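Local coordinates for protein ATP phosphoribosyltransferase regulatory subunit (Thermotoga maritima, PDB 1USY) that is probably required for the first step of histidine biosynthesis and may allow histidine to feedback-regulate ATP phosphoribosyltransferase, at residues A76-R81 against A89-G94; V127-T132 against S207-L212. All coordinates share one frame; numbering follows the deposited sequence.

Contact 1 (A76-R81 against A89-G94); sequences ADFVYR and AEYQLG
The carbonyl oxygen of Glu90 is gripped twice from the facing strand: Val79 N donates to Glu90 O over 2.6 Å, and the CA-H of Phe78 adds a weaker contact. Glu90 N answers to Val79 O, making this a hydrogen-bonded pair of an antiparallel ladder. Two residues back on one strand and two on along the other, Asp77 and Gln92 repeat the exchange, with Asp77 N to Gln92 O at 3.1 Å. Between these rungs lies the non-hydrogen-bonded pair of Phe78 and Tyr91, whose CA atoms approach to 4.1 Å, close enough for large rings to meet. They form an edge-to-face stack: Tyr91 CG stands anti to its backbone N (chi1 -166°), bringing CD1 over the centre of the Phe78 ring, with the planes at 82°. One face of the Tyr91 ring lies over Asp77 N, and its OH is 3.4 Å from Ala76 CB, where the single methyl of alanine suits the close passage of the phenol. Ala89, equally compact, sets its CB over the face of the Tyr80 ring in a CH-pi contact. On the other face of the sheet, the amide of Gln92 lies against Val79, CD 3.6 Å from CG2, while Ser267 binds its OE1. The hairpin is consistent with motif 2 of class II synthetases. Val9 of helix 6-17 packs beside Ala76 and Tyr91, Phe54 of helix 54-60 against Val79, and strand 263-273 continues the sheet beyond 89-94.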
loop_
_atom_site.group_PDB
_atom_site.type_symbol
_atom_site.label_atom_id
_atom_site.label_comp_id
_atom_site.label_asym_id
_atom_site.label_seq_id
_atom_site.Cartn_x
_atom_site.Cartn_y
_atom_site.Cartn_z
ATOM N N ALA C 76 -27.046 9.518 8.812
ATOM C CA ALA C 76 -26.176 10.305 9.666
ATOM C C ALA C 76 -24.857 9.569 9.763
ATOM O O ALA C 76 -24.780 8.451 10.284
ATOM C CB ALA C 76 -26.797 10.499 11.027
ATOM N N ASP C 77 -23.814 10.175 9.222
ATOM C CA ASP C 77 -22.535 9.502 9.162
ATOM C C ASP C 77 -21.448 10.362 8.588
ATOM O O ASP C 77 -21.718 11.388 7.999
ATOM C CB ASP C 77 -22.642 8.239 8.307
ATOM C CG ASP C 77 -21.700 7.155 8.767
ATOM O OD1 ASP C 77 -22.138 5.997 8.746
ATOM O OD2 ASP C 77 -20.522 7.355 9.183
ATOM N N PHE C 78 -20.221 9.884 8.717
ATOM C CA PHE C 78 -19.076 10.576 8.178
ATOM C C PHE C 78 -19.044 10.467 6.663
ATOM O O PHE C 78 -19.204 9.404 6.112
ATOM C CB PHE C 78 -17.768 10.078 8.864
ATOM C CG PHE C 78 -17.654 10.521 10.302
ATOM C CD1 PHE C 78 -17.864 9.638 11.329
ATOM C CD2 PHE C 78 -17.429 11.866 10.622
ATOM C CE1 PHE C 78 -17.801 10.054 12.659
ATOM C CE2 PHE C 78 -17.366 12.300 11.952
ATOM C CZ PHE C 78 -17.537 11.406 12.971
ATOM N N VAL C 79 -18.857 11.589 5.993
ATOM C CA VAL C 79 -18.484 11.587 4.586
ATOM C C VAL C 79 -17.014 12.064 4.556
ATOM O O VAL C 79 -16.647 12.970 5.327
ATOM C CB VAL C 79 -19.394 12.507 3.807
ATOM C CG1 VAL C 79 -18.820 12.784 2.456
ATOM C CG2 VAL C 79 -20.840 11.915 3.718
ATOM N N TYR C 80 -16.170 11.410 3.746
ATOM C CA TYR C 80 -14.716 11.659 3.731
ATOM C C TYR C 80 -14.351 12.397 2.432
ATOM O O TYR C 80 -15.062 12.286 1.410
ATOM C CB TYR C 80 -13.885 10.345 3.894
ATOM C CG TYR C 80 -14.287 9.471 5.092
ATOM C CD1 TYR C 80 -15.575 8.932 5.197
ATOM C CD2 TYR C 80 -13.395 9.199 6.119
ATOM C CE1 TYR C 80 -15.957 8.168 6.297
ATOM C CE2 TYR C 80 -13.765 8.402 7.219
ATOM C CZ TYR C 80 -15.050 7.906 7.318
ATOM O OH TYR C 80 -15.438 7.126 8.413
ATOM N N ARG C 81 -13.266 13.174 2.498
ATOM C CA ARG C 81 -12.774 13.958 1.380
ATOM C C ARG C 81 -11.336 14.265 1.702
ATOM O O ARG C 81 -10.915 14.074 2.845
ATOM C CB ARG C 81 -13.596 15.253 1.165
ATOM C CG ARG C 81 -12.940 16.543 1.681
ATOM C CD ARG C 81 -13.857 17.778 1.720
ATOM N NE ARG C 81 -13.478 18.738 2.776
ATOM C CZ ARG C 81 -14.026 18.786 4.004
ATOM N NH1 ARG C 81 -14.961 17.919 4.377
ATOM N NH2 ARG C 81 -13.631 19.693 4.877
ATOM N N ALA C 89 -13.115 14.298 7.420
ATOM C CA ALA C 89 -14.393 13.669 7.430
ATOM C C ALA C 89 -15.415 14.665 7.924
ATOM O O ALA C 89 -15.170 15.373 8.893
ATOM C CB ALA C 89 -14.342 12.383 8.311
ATOM N N GLU C 90 -16.556 14.715 7.236
ATOM C CA GLU C 90 -17.677 15.539 7.656
ATOM C C GLU C 90 -18.779 14.641 8.127
ATOM O O GLU C 90 -19.222 13.790 7.379
ATOM C CB GLU C 90 -18.218 16.363 6.482
ATOM C CG GLU C 90 -18.089 17.865 6.648
ATOM C CD GLU C 90 -18.962 18.420 7.754
ATOM O OE1 GLU C 90 -18.576 19.433 8.380
ATOM O OE2 GLU C 90 -20.042 17.842 8.006
ATOM N N TYR C 91 -19.226 14.820 9.364
ATOM C CA TYR C 91 -20.422 14.138 9.806
ATOM C C TYR C 91 -21.614 14.842 9.178
ATOM O O TYR C 91 -21.905 15.973 9.519
ATOM C CB TYR C 91 -20.509 14.144 11.338
ATOM C CG TYR C 91 -21.528 13.188 11.886
ATOM C CD1 TYR C 91 -21.171 11.899 12.241
ATOM C CD2 TYR C 91 -22.858 13.565 12.024
ATOM C CE1 TYR C 91 -22.120 10.994 12.753
ATOM C CE2 TYR C 91 -23.815 12.679 12.507
ATOM C CZ TYR C 91 -23.434 11.386 12.863
ATOM O OH TYR C 91 -24.369 10.480 13.349
ATOM N N GLN C 92 -22.282 14.190 8.238
ATOM C CA GLN C 92 -23.445 14.787 7.567
ATOM C C GLN C 92 -24.758 14.154 7.983
ATOM O O GLN C 92 -24.820 12.975 8.298
ATOM C CB GLN C 92 -23.323 14.694 6.030
ATOM C CG GLN C 92 -22.034 15.233 5.527
ATOM C CD GLN C 92 -21.936 15.373 4.019
ATOM O OE1 GLN C 92 -22.822 14.978 3.269
ATOM N NE2 GLN C 92 -20.832 15.953 3.575
ATOM N N LEU C 93 -25.793 14.968 7.975
ATOM C CA LEU C 93 -27.173 14.522 8.100
ATOM C C LEU C 93 -27.848 14.782 6.755
ATOM O O LEU C 93 -27.821 15.894 6.239
ATOM C CB LEU C 93 -27.914 15.343 9.168
ATOM C CG LEU C 93 -27.370 15.371 10.578
ATOM C CD1 LEU C 93 -28.365 16.054 11.587
ATOM C CD2 LEU C 93 -27.024 14.006 11.030
ATOM N N GLY C 94 -28.443 13.774 6.160
ATOM C CA GLY C 94 -29.080 14.044 4.898
ATOM C C GLY C 94 -30.201 13.130 4.524
ATOM O O GLY C 94 -30.521 12.178 5.239
#

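Contact 2 (V127-T132 against S207-L212); sequences VEIGHT and SASSFL
A strand of the large mixed sheet and a helix lying over it meet here through aliphatic side chains. Ile129 and Leu212 reach toward each other tip to tip, Ile129 CD1 standing 3.5 Å from Leu212 CD1. The isoleucine owes its reach to an extended end (chi2 -179°), which carries CD1 out from the strand toward the helix. Its methyl also comes within 4.1 Å of Ala208 CB, one helical turn before Leu212, where a short side chain lets the isoleucine approach the helix. Leu212 CD1 serves a second partner, Val127 CG1 at 3.9 Å, with the two side chains crossing at about a right angle. Strand alternation puts Val127 and Ile129 both on the helix side, and beta-branched aliphatics suit a strand while offering methyls to the helix. The axes of the short segments 127-131 and 207-212 come within 10.3 Å and run nearly antiparallel, at 164°, as expected for the helix of a beta-alpha-beta crossover: helix 199-215 returns the chain to strand 220-223, which pairs in parallel with strand 125-131, although further helices are inserted in the connection. Ser209 brings its OG 4.3 Å from Ile129 CD1; that hydroxyl makes a weak hydrogen bond to Leu205 O inside the helix, so a polar residue is tolerated beside the apolar layer. Val114 of helix 103-120 packs against Val127, and Leu107 of the same helix against Ala208.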
loop_
_atom_site.group_PDB
_atom_site.type_symbol
_atom_site.label_atom_id
_atom_site.label_comp_id
_atom_site.label_asym_id
_atom_site.label_seq_id
_atom_site.Cartn_x
_atom_site.Cartn_y
_atom_site.Cartn_z
ATOM N N VAL C 127 -30.817 30.790 2.433
ATOM C CA VAL C 127 -31.117 29.693 1.534
ATOM C C VAL C 127 -30.992 30.211 0.085
ATOM O O VAL C 127 -31.910 30.871 -0.486
ATOM C CB VAL C 127 -32.540 29.101 1.797
ATOM C CG1 VAL C 127 -32.900 28.073 0.768
ATOM C CG2 VAL C 127 -32.611 28.470 3.125
ATOM N N GLU C 128 -29.858 29.879 -0.513
ATOM C CA GLU C 128 -29.578 30.272 -1.895
ATOM C C GLU C 128 -30.042 29.227 -2.933
ATOM O O GLU C 128 -29.668 28.070 -2.874
ATOM C CB GLU C 128 -28.091 30.609 -2.023
ATOM C CG GLU C 128 -27.563 30.878 -3.407
ATOM C CD GLU C 128 -26.084 31.210 -3.362
ATOM O OE1 GLU C 128 -25.231 30.304 -3.525
ATOM O OE2 GLU C 128 -25.778 32.385 -3.116
ATOM N N ILE C 129 -30.898 29.633 -3.857
ATOM C CA ILE C 129 -31.400 28.699 -4.857
ATOM C C ILE C 129 -30.802 28.986 -6.215
ATOM O O ILE C 129 -30.682 30.149 -6.618
ATOM C CB ILE C 129 -32.967 28.769 -4.960
ATOM C CG1 ILE C 129 -33.625 28.445 -3.619
ATOM C CG2 ILE C 129 -33.497 27.803 -6.003
ATOM C CD1 ILE C 129 -35.150 28.480 -3.722
ATOM N N GLY C 130 -30.492 27.922 -6.950
ATOM C CA GLY C 130 -30.028 28.015 -8.325
ATOM C C GLY C 130 -30.705 26.925 -9.127
ATOM O O GLY C 130 -31.423 26.095 -8.584
ATOM N N HIS C 131 -30.483 26.929 -10.430
ATOM C CA HIS C 131 -31.016 25.913 -11.284
ATOM C C HIS C 131 -29.982 25.569 -12.327
ATOM O O HIS C 131 -29.547 26.405 -13.096
ATOM C CB HIS C 131 -32.303 26.368 -11.963
ATOM C CG HIS C 131 -33.153 25.226 -12.442
ATOM N ND1 HIS C 131 -32.823 24.462 -13.540
ATOM C CD2 HIS C 131 -34.310 24.711 -11.956
ATOM C CE1 HIS C 131 -33.745 23.529 -13.718
ATOM N NE2 HIS C 131 -34.659 23.658 -12.771
ATOM N N THR C 132 -29.564 24.320 -12.336
ATOM C CA THR C 132 -28.595 23.827 -13.309
ATOM C C THR C 132 -29.045 24.060 -14.756
ATOM O O THR C 132 -28.217 24.131 -15.658
ATOM C CB THR C 132 -28.420 22.350 -13.026
ATOM O OG1 THR C 132 -27.059 22.083 -12.652
ATOM C CG2 THR C 132 -28.686 21.534 -14.204
ATOM N N SER C 207 -41.814 28.489 -7.826
ATOM C CA SER C 207 -42.571 27.626 -6.930
ATOM C C SER C 207 -41.733 27.367 -5.686
ATOM O O SER C 207 -42.240 27.533 -4.577
ATOM C CB SER C 207 -42.932 26.293 -7.598
ATOM O OG SER C 207 -43.839 26.492 -8.665
ATOM N N ALA C 208 -40.452 27.016 -5.857
ATOM C CA ALA C 208 -39.623 26.695 -4.679
ATOM C C ALA C 208 -39.513 27.937 -3.824
ATOM O O ALA C 208 -39.640 27.857 -2.602
ATOM C CB ALA C 208 -38.247 26.180 -5.057
ATOM N N SER C 209 -39.350 29.074 -4.493
ATOM C CA SER C 209 -39.237 30.374 -3.860
ATOM C C SER C 209 -40.504 30.725 -3.061
ATOM O O SER C 209 -40.398 31.161 -1.898
ATOM C CB SER C 209 -39.036 31.458 -4.927
ATOM O OG SER C 209 -37.674 31.591 -5.221
ATOM N N SER C 210 -41.681 30.560 -3.683
ATOM C CA SER C 210 -42.957 30.884 -3.015
ATOM C C SER C 210 -43.150 30.091 -1.729
ATOM O O SER C 210 -43.470 30.651 -0.701
ATOM C CB SER C 210 -44.140 30.617 -3.917
ATOM O OG SER C 210 -44.222 31.597 -4.917
ATOM N N PHE C 211 -42.945 28.788 -1.823
ATOM C CA PHE C 211 -43.128 27.898 -0.709
ATOM C C PHE C 211 -42.129 28.227 0.429
ATOM O O PHE C 211 -42.543 28.531 1.568
ATOM C CB PHE C 211 -43.001 26.437 -1.180
ATOM C CG PHE C 211 -43.053 25.474 -0.059
ATOM C CD1 PHE C 211 -41.894 24.884 0.436
ATOM C CD2 PHE C 211 -44.276 25.216 0.564
ATOM C CE1 PHE C 211 -41.972 24.011 1.532
ATOM C CE2 PHE C 211 -44.364 24.351 1.641
ATOM C CZ PHE C 211 -43.228 23.760 2.139
ATOM N N LEU C 212 -40.830 28.180 0.121
ATOM C CA LEU C 212 -39.806 28.531 1.103
ATOM C C LEU C 212 -40.092 29.878 1.803
ATOM O O LEU C 212 -39.951 30.018 2.995
ATOM C CB LEU C 212 -38.415 28.546 0.433
ATOM C CG LEU C 212 -37.843 27.208 -0.051
ATOM C CD1 LEU C 212 -36.457 27.390 -0.644
ATOM C CD2 LEU C 212 -37.789 26.175 1.083
#

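Overall arrangement
Contact 1 closes before contact 2 opens along the chain, and their centres lie 25 Å apart, on opposite sides of the chain's centre, with nearest atoms about 14 Å apart. Both belong to the same seven-stranded mixed sheet. Contact 1 joins strand 74-83, outermost at one end within this chain, to strand 86-97; contact 2 uses strand 125-131, next to the other outermost strand, 220-223. Strands 263-273, 248-256 and 237-243 bridge the gap. One contact thus ties strand to strand within the sheet, whereas the other lays a helix on it, and they lie toward the two ends of the sheet of the class II aminoacyl-tRNA synthetase family, to which the protein belongs.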